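Local coordinates for precorrin-6Y C5,15-methyltransferase (Corynebacterium diphtheriae, PDB 3HM2), which is a probable S-adenosyl-L-methionine-dependent methyltransferase of adenosylcobalamin (vitamin B12) biosynthesis, represented here by its C-terminal methyltransferase domain, at residues Gln7-His12 with Phe150-Glu155; Ala15-Ala20 with Val170-Val175; Trp30-Gly35 with Asp96-Gly101; Ile39-Leu44 with Asp76-Gln81. One frame throughout, in Å; residues are numbered along the deposited sequence.

Interaction 1: Gln7-His12 with Phe150-Glu155; sequences QLTKQH and FAISHE
At the start of helix 9-21, T9 directs its methyl CG2 into the angle between two residues of strand 150-155, lying 3.5 Å from I152 CG2 while also meeting the imidazole of H154 at its edge, in the ring plane. This close part is small. T9 keeps CG2 anti to the carbonyl carbon and I152 its CG2 anti to the backbone N; the two side chains slide past each other in opposite directions. H154 and T9 cross obliquely, and no hydrogen bond joins the segments. NE2 of H154 is buried here against carbon without a polar partner, while ND1 on the other side of the ring is bonded to S148 OG of the second subunit.

Around this centre the contact loosens. H12 CB stands 4.2 Å from I152 CD1, and H12 CD2 is 4.4 Å from H154 CE1. On the exposed side, just before the helix, L8 reaches the strand through CB alone, 4.1 Å from H154 CE1. The contact buries 222 Å² in all.

Strand 146-157 lies at the margin of the sheet within its own chain, but F150 to H154 pair antiparallel with a strand of the second subunit, and the H12 ring meets F150 of that subunit edge-to-face. The whole is a helix-on-sheet contact of an alpha/beta methyltransferase domain, placed where one sheet continues through a subunit interface.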
loop_
_atom_site.group_PDB
_atom_site.type_symbol
_atom_site.label_atom_id
_atom_site.label_comp_id
_atom_site.label_asym_id
_atom_site.label_seq_id
_atom_site.Cartn_x
_atom_site.Cartn_y
_atom_site.Cartn_z
ATOM N N GLN A 7 -5.385 8.431 -16.532
ATOM C CA GLN A 7 -4.471 8.394 -17.675
ATOM C C GLN A 7 -3.077 8.682 -17.139
ATOM O O GLN A 7 -2.099 8.822 -17.881
ATOM C CB GLN A 7 -4.859 9.473 -18.685
ATOM C CG GLN A 7 -5.949 9.060 -19.663
ATOM C CD GLN A 7 -6.436 10.218 -20.519
ATOM O OE1 GLN A 7 -6.235 11.385 -20.173
ATOM N NE2 GLN A 7 -7.089 9.900 -21.639
ATOM N N LEU A 8 -3.023 8.752 -15.817
ATOM C CA LEU A 8 -1.890 9.257 -15.066
ATOM C C LEU A 8 -1.188 8.080 -14.374
ATOM O O LEU A 8 0.003 8.140 -14.062
ATOM C CB LEU A 8 -2.434 10.268 -14.064
ATOM C CG LEU A 8 -3.790 10.749 -14.622
ATOM C CD1 LEU A 8 -4.861 10.924 -13.554
ATOM C CD2 LEU A 8 -3.655 12.002 -15.482
ATOM N N THR A 9 -1.942 7.007 -14.137
ATOM C CA THR A 9 -1.343 5.716 -13.849
ATOM C C THR A 9 -1.050 5.072 -15.192
ATOM O O THR A 9 -0.167 4.225 -15.305
ATOM C CB THR A 9 -2.299 4.786 -13.117
ATOM O OG1 THR A 9 -3.550 4.766 -13.812
ATOM C CG2 THR A 9 -2.491 5.230 -11.676
ATOM N N LYS A 10 -1.805 5.474 -16.212
ATOM C CA LYS A 10 -1.579 4.973 -17.564
ATOM C C LYS A 10 -0.329 5.596 -18.161
ATOM O O LYS A 10 0.283 5.028 -19.059
ATOM C CB LYS A 10 -2.797 5.212 -18.458
ATOM C CG LYS A 10 -3.976 4.273 -18.167
ATOM C CD LYS A 10 -4.991 4.327 -19.285
ATOM C CE LYS A 10 -6.400 4.170 -18.755
ATOM N NZ LYS A 10 -7.378 4.940 -19.586
ATOM N N GLN A 11 0.052 6.764 -17.652
ATOM C CA GLN A 11 1.360 7.339 -17.952
ATOM C C GLN A 11 2.439 6.705 -17.078
ATOM O O GLN A 11 3.453 6.235 -17.586
ATOM C CB GLN A 11 1.360 8.851 -17.731
ATOM C CG GLN A 11 2.773 9.456 -17.681
ATOM C CD GLN A 11 2.829 10.809 -16.978
ATOM O OE1 GLN A 11 1.858 11.567 -16.984
ATOM N NE2 GLN A 11 3.971 11.115 -16.367
ATOM N N HIS A 12 2.204 6.704 -15.765
ATOM C CA HIS A 12 3.159 6.216 -14.759
ATOM C C HIS A 12 3.522 4.730 -14.871
ATOM O O HIS A 12 4.634 4.316 -14.497
ATOM C CB HIS A 12 2.639 6.506 -13.346
ATOM C CG HIS A 12 2.817 7.931 -12.914
ATOM N ND1 HIS A 12 4.002 8.617 -13.076
ATOM C CD2 HIS A 12 1.966 8.791 -12.307
ATOM C CE1 HIS A 12 3.873 9.838 -12.596
ATOM N NE2 HIS A 12 2.646 9.971 -12.120
ATOM N N PHE A 150 3.309 -2.265 -7.809
ATOM C CA PHE A 150 3.037 -0.831 -7.722
ATOM C C PHE A 150 1.587 -0.471 -7.371
ATOM O O PHE A 150 0.656 -0.851 -8.074
ATOM C CB PHE A 150 3.476 -0.146 -9.016
ATOM C CG PHE A 150 4.756 -0.702 -9.582
ATOM C CD1 PHE A 150 4.735 -1.570 -10.669
ATOM C CD2 PHE A 150 5.983 -0.374 -9.013
ATOM C CE1 PHE A 150 5.911 -2.090 -11.186
ATOM C CE2 PHE A 150 7.172 -0.894 -9.527
ATOM C CZ PHE A 150 7.134 -1.756 -10.615
ATOM N N ALA A 151 1.407 0.254 -6.266
ATOM C CA ALA A 151 0.107 0.816 -5.937
ATOM C C ALA A 151 0.256 2.303 -5.992
ATOM O O ALA A 151 0.978 2.863 -5.188
ATOM C CB ALA A 151 -0.352 0.380 -4.556
ATOM N N ILE A 152 -0.427 2.931 -6.952
ATOM C CA ILE A 152 -0.324 4.369 -7.226
ATOM C C ILE A 152 -1.616 5.104 -6.885
ATOM O O ILE A 152 -2.697 4.692 -7.313
ATOM C CB ILE A 152 -0.013 4.621 -8.720
ATOM C CG1 ILE A 152 1.439 4.201 -9.041
ATOM C CG2 ILE A 152 -0.291 6.086 -9.082
ATOM C CD1 ILE A 152 1.681 3.601 -10.446
ATOM N N SER A 153 -1.507 6.190 -6.118
ATOM C CA SER A 153 -2.685 6.961 -5.731
ATOM C C SER A 153 -2.619 8.400 -6.251
ATOM O O SER A 153 -1.544 8.917 -6.512
ATOM C CB SER A 153 -2.859 6.966 -4.202
ATOM O OG SER A 153 -2.789 5.660 -3.665
ATOM N N HIS A 154 -3.784 9.027 -6.401
ATOM C CA HIS A 154 -3.899 10.408 -6.848
ATOM C C HIS A 154 -4.963 11.097 -5.989
ATOM O O HIS A 154 -5.863 10.448 -5.496
ATOM C CB HIS A 154 -4.339 10.450 -8.316
ATOM C CG HIS A 154 -3.629 9.466 -9.197
ATOM N ND1 HIS A 154 -2.327 9.640 -9.616
ATOM C CD2 HIS A 154 -4.045 8.299 -9.746
ATOM C CE1 HIS A 154 -1.969 8.622 -10.380
ATOM N NE2 HIS A 154 -2.995 7.793 -10.476
ATOM N N GLU A 155 -4.865 12.405 -5.802
ATOM C CA GLU A 155 -5.889 13.122 -5.062
ATOM C C GLU A 155 -7.269 12.947 -5.673
ATOM O O GLU A 155 -7.431 12.820 -6.879
ATOM C CB GLU A 155 -5.547 14.603 -4.942
ATOM C CG GLU A 155 -4.664 15.114 -6.035
ATOM C CD GLU A 155 -4.831 16.593 -6.213
ATOM O OE1 GLU A 155 -3.815 17.287 -6.493
ATOM O OE2 GLU A 155 -5.989 17.048 -6.055
#

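Interaction 2: Ala15-Ala20 with Val170-Val175; sequences ALAISA and VHQWTV
NE2 of Q172 is the best-held polar atom, gripped by one hydrogen bond, to N126 OD1 on the neighbouring strand 122-127; nothing in helix 15-20 bonds to it. The contact belongs to the alpha/beta sandwich of the domain, where helix 9-21 lies on one face of the sheet, its segment nearly parallel to strand 170-175 (13° between directions) with axes 10.0 Å apart.

Q172 spans that gap. CG is anti to the backbone N (chi1 -154°) and the chain stays extended beyond it, which carries the amide up to the helix. There NE2 rests against A17, 3.7 Å from its CA, while OE1 lies 3.5 Å from A20 CB. OE1 also comes near L16 O, but both are acceptors and no bond forms. The bond to N126 probably fixes which end of the amide faces A17. The small side chains of A17 and A20 are what the amide meets on the helix, and the neighbouring L16 approaches more loosely, its CB 4.5 Å from Q172 NE2.

Around the pair, Q172 also packs on V124 and F150, so its stem is held between neighbouring strands. Farther along, T174 places OG1 anti to its backbone N, 3.7 Å from A20 O.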
loop_
_atom_site.group_PDB
_atom_site.type_symbol
_atom_site.label_atom_id
_atom_site.label_comp_id
_atom_site.label_asym_id
_atom_site.label_seq_id
_atom_site.Cartn_x
_atom_site.Cartn_y
_atom_site.Cartn_z
ATOM N N ALA A 15 5.944 4.395 -17.795
ATOM C CA ALA A 15 7.258 4.782 -17.278
ATOM C C ALA A 15 8.001 3.632 -16.610
ATOM O O ALA A 15 9.141 3.375 -16.932
ATOM C CB ALA A 15 7.121 5.947 -16.301
ATOM N N LEU A 16 7.362 2.947 -15.677
ATOM C CA LEU A 16 8.036 1.872 -14.936
ATOM C C LEU A 16 8.392 0.696 -15.828
ATOM O O LEU A 16 9.396 0.004 -15.611
ATOM C CB LEU A 16 7.180 1.404 -13.779
ATOM C CG LEU A 16 7.057 2.455 -12.689
ATOM C CD1 LEU A 16 5.792 2.275 -11.820
ATOM C CD2 LEU A 16 8.321 2.433 -11.849
ATOM N N ALA A 17 7.561 0.486 -16.842
ATOM C CA ALA A 17 7.773 -0.577 -17.807
ATOM C C ALA A 17 8.910 -0.206 -18.755
ATOM O O ALA A 17 9.710 -1.056 -19.119
ATOM C CB ALA A 17 6.486 -0.878 -18.578
ATOM N N ILE A 18 9.010 1.059 -19.146
ATOM C CA ILE A 18 10.169 1.448 -19.937
ATOM C C ILE A 18 11.459 1.301 -19.111
ATOM O O ILE A 18 12.399 0.626 -19.528
ATOM C CB ILE A 18 10.026 2.851 -20.568
ATOM C CG1 ILE A 18 8.643 3.013 -21.212
ATOM C CG2 ILE A 18 11.084 3.065 -21.634
ATOM C CD1 ILE A 18 8.537 2.504 -22.667
ATOM N N SER A 19 11.496 1.880 -17.916
ATOM C CA SER A 19 12.696 1.759 -17.083
ATOM C C SER A 19 13.107 0.298 -16.850
ATOM O O SER A 19 14.291 0.009 -16.690
ATOM C CB SER A 19 12.532 2.463 -15.729
ATOM O OG SER A 19 12.272 1.520 -14.693
ATOM N N ALA A 20 12.129 -0.602 -16.836
ATOM C CA ALA A 20 12.388 -2.011 -16.566
ATOM C C ALA A 20 12.954 -2.712 -17.795
ATOM O O ALA A 20 13.802 -3.598 -17.681
ATOM C CB ALA A 20 11.117 -2.703 -16.096
ATOM N N VAL A 170 -0.291 -3.417 -9.582
ATOM C CA VAL A 170 0.204 -3.850 -10.866
ATOM C C VAL A 170 1.434 -4.654 -10.560
ATOM O O VAL A 170 2.282 -4.221 -9.776
ATOM C CB VAL A 170 0.592 -2.654 -11.732
ATOM C CG1 VAL A 170 1.439 -3.107 -12.914
ATOM C CG2 VAL A 170 -0.663 -1.901 -12.184
ATOM N N HIS A 171 1.515 -5.843 -11.141
ATOM C CA HIS A 171 2.663 -6.695 -10.897
ATOM C C HIS A 171 3.514 -6.749 -12.125
ATOM O O HIS A 171 3.021 -6.740 -13.260
ATOM C CB HIS A 171 2.254 -8.082 -10.378
ATOM C CG HIS A 171 1.682 -8.033 -8.996
ATOM N ND1 HIS A 171 0.421 -7.541 -8.735
ATOM C CD2 HIS A 171 2.232 -8.326 -7.795
ATOM C CE1 HIS A 171 0.210 -7.560 -7.433
ATOM N NE2 HIS A 171 1.292 -8.039 -6.841
ATOM N N GLN A 172 4.815 -6.739 -11.875
ATOM C CA GLN A 172 5.772 -6.638 -12.946
ATOM C C GLN A 172 6.855 -7.651 -12.763
ATOM O O GLN A 172 7.556 -7.692 -11.753
ATOM C CB GLN A 172 6.373 -5.233 -13.046
ATOM C CG GLN A 172 6.858 -4.912 -14.430
ATOM C CD GLN A 172 7.144 -3.450 -14.604
ATOM O OE1 GLN A 172 8.213 -2.954 -14.215
ATOM N NE2 GLN A 172 6.193 -2.740 -15.201
ATOM N N TRP A 173 6.971 -8.477 -13.783
ATOM C CA TRP A 173 8.043 -9.432 -13.878
ATOM C C TRP A 173 9.051 -8.922 -14.908
ATOM O O TRP A 173 8.703 -8.675 -16.057
ATOM C CB TRP A 173 7.458 -10.806 -14.237
ATOM C CG TRP A 173 8.422 -11.911 -14.092
ATOM C CD1 TRP A 173 9.349 -12.070 -13.100
ATOM C CD2 TRP A 173 8.582 -13.012 -14.975
ATOM N NE1 TRP A 173 10.087 -13.205 -13.321
ATOM C CE2 TRP A 173 9.634 -13.807 -14.465
ATOM C CE3 TRP A 173 7.958 -13.399 -16.159
ATOM C CZ2 TRP A 173 10.064 -14.976 -15.094
ATOM C CZ3 TRP A 173 8.382 -14.563 -16.781
ATOM C CH2 TRP A 173 9.431 -15.338 -16.244
ATOM N N THR A 174 10.287 -8.699 -14.464
ATOM C CA THR A 174 11.396 -8.473 -15.372
ATOM C C THR A 174 12.472 -9.546 -15.227
ATOM O O THR A 174 12.846 -9.945 -14.123
ATOM C CB THR A 174 12.042 -7.127 -15.184
ATOM O OG1 THR A 174 13.011 -6.945 -16.214
ATOM C CG2 THR A 174 12.757 -7.083 -13.882
ATOM N N VAL A 175 12.991 -10.005 -16.358
ATOM C CA VAL A 175 13.915 -11.130 -16.347
ATOM C C VAL A 175 15.003 -11.050 -17.468
ATOM O O VAL A 175 14.893 -10.253 -18.422
ATOM C CB VAL A 175 13.089 -12.467 -16.343
ATOM C CG1 VAL A 175 12.189 -12.556 -17.584
ATOM C CG2 VAL A 175 13.983 -13.708 -16.164
#

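Interaction 3: Trp30-Gly35 with Asp96-Gly101; sequences WDIGGG and DVIFIG
I32 and I98 make the apolar centre, crossing obliquely so that I32 CD1 comes 3.3 Å from I98 CG2, tighter than usual carbon contact. They sit in the parallel part of the mixed, Rossmann-like sheet, whose strand order 3-2-1-4-5-7-6 is that of class I S-adenosyl-L-methionine-dependent methyltransferases; strands 27-32 and 97-100 are neighbours in it at 4.7 Å between axes. In both residues CG1 is anti to the carbonyl carbon and CG2 anti to the backbone N. Beside them, W30 CB lies 3.5 Å from I98 CG1 although the indole leads away, to stack on F88 and meet F55 edge-to-face. I100 extends the same face, its CG1 approaching I32 CB.

On the face carrying D31 and F99, D31 touches A40 and F99 touches I39 of helix 38-44. OD2 of D31 makes a weak hydrogen bond to G37 N, in the glycine-rich turn after the strand. G35 begins a GxGxxA pattern (G35, G37, A40) that resembles the glycine-rich loop which in related methyltransferases lies at the S-adenosyl-L-methionine site; a similar role here is probable.

The backbone forms the polar edge between the strands. W30 gives its N-H to V97 O and takes that of F99 on its own O, both at 2.8 Å. Beyond them I32 N donates to F99 O over 2.9 Å, almost straight at 170° and nearly along the axis of the F99 carbonyl.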
loop_
_atom_site.group_PDB
_atom_site.type_symbol
_atom_site.label_atom_id
_atom_site.label_comp_id
_atom_site.label_asym_id
_atom_site.label_seq_id
_atom_site.Cartn_x
_atom_site.Cartn_y
_atom_site.Cartn_z
ATOM N N TRP A 30 9.616 -6.805 -28.846
ATOM C CA TRP A 30 8.261 -7.289 -29.100
ATOM C C TRP A 30 7.371 -6.737 -28.004
ATOM O O TRP A 30 7.539 -7.040 -26.826
ATOM C CB TRP A 30 8.157 -8.810 -29.164
ATOM C CG TRP A 30 8.637 -9.370 -30.481
ATOM C CD1 TRP A 30 9.305 -8.699 -31.490
ATOM C CD2 TRP A 30 8.507 -10.729 -30.932
ATOM N NE1 TRP A 30 9.584 -9.565 -32.538
ATOM C CE2 TRP A 30 9.102 -10.812 -32.214
ATOM C CE3 TRP A 30 7.937 -11.889 -30.378
ATOM C CZ2 TRP A 30 9.164 -12.006 -32.919
ATOM C CZ3 TRP A 30 7.985 -13.069 -31.095
ATOM C CH2 TRP A 30 8.581 -13.115 -32.353
ATOM N N ASP A 31 6.408 -5.912 -28.403
ATOM C CA ASP A 31 5.402 -5.405 -27.477
ATOM C C ASP A 31 4.050 -6.073 -27.710
ATOM O O ASP A 31 3.331 -5.730 -28.649
ATOM C CB ASP A 31 5.267 -3.887 -27.611
ATOM C CG ASP A 31 3.870 -3.395 -27.291
ATOM O OD1 ASP A 31 3.128 -4.119 -26.596
ATOM O OD2 ASP A 31 3.513 -2.283 -27.734
ATOM N N ILE A 32 3.712 -7.028 -26.850
ATOM C CA ILE A 32 2.568 -7.900 -27.085
ATOM C C ILE A 32 1.477 -7.672 -26.044
ATOM O O ILE A 32 1.760 -7.533 -24.855
ATOM C CB ILE A 32 2.976 -9.385 -27.071
ATOM C CG1 ILE A 32 4.321 -9.574 -27.777
ATOM C CG2 ILE A 32 1.901 -10.240 -27.722
ATOM C CD1 ILE A 32 5.192 -10.644 -27.156
ATOM N N GLY A 33 0.229 -7.635 -26.500
ATOM C CA GLY A 33 -0.912 -7.727 -25.608
ATOM C C GLY A 33 -1.534 -6.376 -25.321
ATOM O O GLY A 33 -1.388 -5.435 -26.101
ATOM N N GLY A 34 -2.233 -6.279 -24.194
ATOM C CA GLY A 34 -3.073 -5.130 -23.913
ATOM C C GLY A 34 -2.503 -3.843 -24.477
ATOM O O GLY A 34 -1.344 -3.507 -24.235
ATOM N N GLY A 35 -3.321 -3.120 -25.234
ATOM C CA GLY A 35 -2.973 -1.782 -25.672
ATOM C C GLY A 35 -1.653 -1.740 -26.417
ATOM O O GLY A 35 -0.807 -0.886 -26.152
ATOM N N ASP A 96 14.706 -8.817 -29.308
ATOM C CA ASP A 96 15.773 -8.637 -28.325
ATOM C C ASP A 96 15.175 -8.554 -26.904
ATOM O O ASP A 96 15.682 -9.137 -25.951
ATOM C CB ASP A 96 16.625 -7.393 -28.665
ATOM C CG ASP A 96 17.679 -7.664 -29.725
ATOM O OD1 ASP A 96 18.717 -8.238 -29.358
ATOM O OD2 ASP A 96 17.501 -7.274 -30.911
ATOM N N VAL A 97 14.100 -7.803 -26.770
ATOM C CA VAL A 97 13.394 -7.700 -25.512
ATOM C C VAL A 97 11.913 -7.946 -25.851
ATOM O O VAL A 97 11.503 -7.722 -27.003
ATOM C CB VAL A 97 13.617 -6.326 -24.930
ATOM C CG1 VAL A 97 13.524 -6.366 -23.440
ATOM C CG2 VAL A 97 14.981 -5.913 -25.287
ATOM N N ILE A 98 11.130 -8.458 -24.901
ATOM C CA ILE A 98 9.675 -8.494 -25.056
ATOM C C ILE A 98 9.013 -7.871 -23.866
ATOM O O ILE A 98 9.558 -7.878 -22.780
ATOM C CB ILE A 98 9.151 -9.880 -25.150
ATOM C CG1 ILE A 98 9.627 -10.488 -26.444
ATOM C CG2 ILE A 98 7.612 -9.895 -25.079
ATOM C CD1 ILE A 98 9.901 -11.949 -26.307
ATOM N N PHE A 99 7.823 -7.330 -24.089
ATOM C CA PHE A 99 7.025 -6.812 -23.003
ATOM C C PHE A 99 5.618 -7.330 -23.207
ATOM O O PHE A 99 5.089 -7.177 -24.307
ATOM C CB PHE A 99 6.982 -5.261 -22.968
ATOM C CG PHE A 99 5.940 -4.722 -21.983
ATOM C CD1 PHE A 99 6.279 -4.437 -20.665
ATOM C CD2 PHE A 99 4.597 -4.588 -22.360
ATOM C CE1 PHE A 99 5.317 -4.010 -19.765
ATOM C CE2 PHE A 99 3.636 -4.154 -21.447
ATOM C CZ PHE A 99 4.007 -3.866 -20.154
ATOM N N ILE A 100 5.031 -7.938 -22.162
ATOM C CA ILE A 100 3.602 -8.246 -22.126
ATOM C C ILE A 100 2.849 -7.474 -21.017
ATOM O O ILE A 100 3.261 -7.485 -19.851
ATOM C CB ILE A 100 3.377 -9.743 -21.932
ATOM C CG1 ILE A 100 3.927 -10.519 -23.152
ATOM C CG2 ILE A 100 1.910 -10.000 -21.708
ATOM C CD1 ILE A 100 4.158 -12.047 -22.936
ATOM N N GLY A 101 1.754 -6.804 -21.382
ATOM C CA GLY A 101 0.844 -6.197 -20.410
ATOM C C GLY A 101 -0.553 -6.817 -20.399
ATOM O O GLY A 101 -0.782 -7.934 -19.906
#

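Interaction 4: Ile39-Leu44 with Asp76-Gln81; sequences IAIEWL and DRIAVQ
L44 and R77 meet first, sliding past each other in opposite directions, with L44 CG over one face of the guanidinium. The chi3 bend of R77 (-29°) folds its tip back to the end of helix segment 39-44. NH1 donates to L44 O at 2.9 Å, reaching a lone pair in the carbonyl plane, and the acceptor in turn lies near the guanidinium plane; NH2 adds a weak second bond. The positive charge would probably stabilise this carbonyl near the helix C terminus.

Next to this polar grip is an apolar one. L44 CD1 lies 3.7 Å from I78 CB, the two side chains crossing at about a right angle. I78 keeps CG1 anti to its backbone N (chi1 -159°), which sends CD1 to A40 CB at 4.0 Å and to I41 CG1 at 4.1 Å.

A second shell sets these groups in place. NH1 of R77 is also bonded to T50 OG1, L44 packs on T50 and A52, and I78 is backed by C54 of strand 50-55 and A69 of helix 59-70. Helix segment and strand run antiparallel, at 170°, as expected when a helix lies against the parallel strands of an alpha/beta Rossmann-type fold, here at its 78-81 margin.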
loop_
_atom_site.group_PDB
_atom_site.type_symbol
_atom_site.label_atom_id
_atom_site.label_comp_id
_atom_site.label_asym_id
_atom_site.label_seq_id
_atom_site.Cartn_x
_atom_site.Cartn_y
_atom_site.Cartn_z
ATOM N N ILE A 39 3.874 1.043 -25.160
ATOM C CA ILE A 39 5.271 0.869 -24.783
ATOM C C ILE A 39 6.188 0.988 -25.996
ATOM O O ILE A 39 7.353 1.368 -25.871
ATOM C CB ILE A 39 5.508 -0.492 -24.104
ATOM C CG1 ILE A 39 4.478 -0.723 -22.996
ATOM C CG2 ILE A 39 6.922 -0.573 -23.549
ATOM C CD1 ILE A 39 5.063 -0.680 -21.602
ATOM N N ALA A 40 5.656 0.660 -27.169
ATOM C CA ALA A 40 6.467 0.552 -28.375
ATOM C C ALA A 40 6.917 1.925 -28.862
ATOM O O ALA A 40 8.100 2.146 -29.121
ATOM C CB ALA A 40 5.698 -0.176 -29.467
ATOM N N ILE A 41 5.965 2.844 -28.987
ATOM C CA ILE A 41 6.234 4.151 -29.576
ATOM C C ILE A 41 7.044 5.026 -28.626
ATOM O O ILE A 41 7.746 5.942 -29.056
ATOM C CB ILE A 41 4.931 4.882 -29.946
ATOM C CG1 ILE A 41 4.278 4.227 -31.165
ATOM C CG2 ILE A 41 5.202 6.355 -30.209
ATOM C CD1 ILE A 41 2.963 3.545 -30.862
ATOM N N GLU A 42 6.943 4.739 -27.332
ATOM C CA GLU A 42 7.801 5.372 -26.337
ATOM C C GLU A 42 9.181 4.723 -26.306
ATOM O O GLU A 42 10.201 5.412 -26.333
ATOM C CB GLU A 42 7.156 5.302 -24.951
ATOM C CG GLU A 42 7.995 5.921 -23.845
ATOM C CD GLU A 42 8.534 7.287 -24.218
ATOM O OE1 GLU A 42 7.748 8.125 -24.707
ATOM O OE2 GLU A 42 9.746 7.524 -24.022
ATOM N N TRP A 43 9.205 3.396 -26.250
ATOM C CA TRP A 43 10.433 2.649 -26.428
ATOM C C TRP A 43 11.166 3.242 -27.625
ATOM O O TRP A 43 12.353 3.515 -27.555
ATOM C CB TRP A 43 10.069 1.169 -26.653
ATOM C CG TRP A 43 11.154 0.259 -27.266
ATOM C CD1 TRP A 43 11.582 0.245 -28.576
ATOM C CD2 TRP A 43 11.892 -0.792 -26.600
ATOM N NE1 TRP A 43 12.551 -0.722 -28.753
ATOM C CE2 TRP A 43 12.759 -1.368 -27.561
ATOM C CE3 TRP A 43 11.914 -1.288 -25.289
ATOM C CZ2 TRP A 43 13.632 -2.415 -27.245
ATOM C CZ3 TRP A 43 12.785 -2.324 -24.984
ATOM C CH2 TRP A 43 13.627 -2.873 -25.954
ATOM N N LEU A 44 10.450 3.474 -28.720
ATOM C CA LEU A 44 11.079 3.986 -29.935
ATOM C C LEU A 44 11.420 5.444 -29.769
ATOM O O LEU A 44 12.488 5.896 -30.198
ATOM C CB LEU A 44 10.155 3.840 -31.140
ATOM C CG LEU A 44 9.920 2.513 -31.855
ATOM C CD1 LEU A 44 9.331 2.837 -33.195
ATOM C CD2 LEU A 44 11.181 1.626 -32.018
ATOM N N ASP A 76 9.255 4.766 -39.112
ATOM C CA ASP A 76 10.205 3.979 -39.890
ATOM C C ASP A 76 11.030 2.984 -39.067
ATOM O O ASP A 76 12.075 2.500 -39.528
ATOM C CB ASP A 76 11.128 4.908 -40.700
ATOM C CG ASP A 76 11.830 5.963 -39.837
ATOM O OD1 ASP A 76 12.492 6.855 -40.412
ATOM O OD2 ASP A 76 11.729 5.900 -38.593
ATOM N N ARG A 77 10.557 2.672 -37.863
ATOM C CA ARG A 77 11.253 1.728 -36.999
ATOM C C ARG A 77 10.238 0.879 -36.250
ATOM O O ARG A 77 10.568 0.166 -35.305
ATOM C CB ARG A 77 12.168 2.470 -36.018
ATOM C CG ARG A 77 12.653 3.819 -36.543
ATOM C CD ARG A 77 13.834 4.323 -35.764
ATOM N NE ARG A 77 13.840 3.850 -34.376
ATOM C CZ ARG A 77 13.608 4.617 -33.321
ATOM N NH1 ARG A 77 13.663 4.097 -32.127
ATOM N NH2 ARG A 77 13.328 5.911 -33.465
ATOM N N ILE A 78 8.985 0.956 -36.671
ATOM C CA ILE A 78 7.958 0.132 -36.067
ATOM C C ILE A 78 7.303 -0.696 -37.157
ATOM O O ILE A 78 7.013 -0.186 -38.233
ATOM C CB ILE A 78 6.893 0.995 -35.350
ATOM C CG1 ILE A 78 6.135 0.166 -34.313
ATOM C CG2 ILE A 78 5.939 1.565 -36.348
ATOM C CD1 ILE A 78 5.416 0.951 -33.302
ATOM N N ALA A 79 7.132 -1.988 -36.898
ATOM C CA ALA A 79 6.186 -2.783 -37.674
ATOM C C ALA A 79 4.967 -3.053 -36.796
ATOM O O ALA A 79 5.115 -3.355 -35.617
ATOM C CB ALA A 79 6.803 -4.073 -38.111
ATOM N N VAL A 80 3.776 -2.941 -37.376
ATOM C CA VAL A 80 2.547 -3.300 -36.679
ATOM C C VAL A 80 1.934 -4.569 -37.262
ATOM O O VAL A 80 1.281 -4.532 -38.306
ATOM C CB VAL A 80 1.510 -2.164 -36.743
ATOM C CG1 VAL A 80 0.426 -2.377 -35.698
ATOM C CG2 VAL A 80 2.188 -0.816 -36.551
ATOM N N GLN A 81 2.147 -5.690 -36.580
ATOM C CA GLN A 81 1.586 -6.965 -37.009
ATOM C C GLN A 81 0.242 -7.231 -36.337
ATOM O O GLN A 81 -0.292 -6.372 -35.634
ATOM C CB GLN A 81 2.559 -8.107 -36.708
ATOM C CG GLN A 81 3.991 -7.830 -37.134
ATOM C CD GLN A 81 4.175 -7.896 -38.638
ATOM O OE1 GLN A 81 3.343 -8.456 -39.352
ATOM N NE2 GLN A 81 5.267 -7.322 -39.126
#

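Overall arrangement
From the N terminus, helix 9-21 enters two contacts in succession. Its start closes the long loop to strand 146-157 in interaction 1, and its later turns meet strand 162-176 in interaction 2; the segments alternate, so these loops cross. Interaction 3 lies within both, pairing strand 27-32 with 97-100 in the sheet's interior, and interaction 4, joining helix 38-44 to strand 78-81, lies within interaction 3. A17 links the sites, its CB packing on F99 CE1 and I39 CD1, while V97 CG2 meets W43 CH2. Together they tie the parallel strands and their helices to the antiparallel C-terminal pair at the subunit interface.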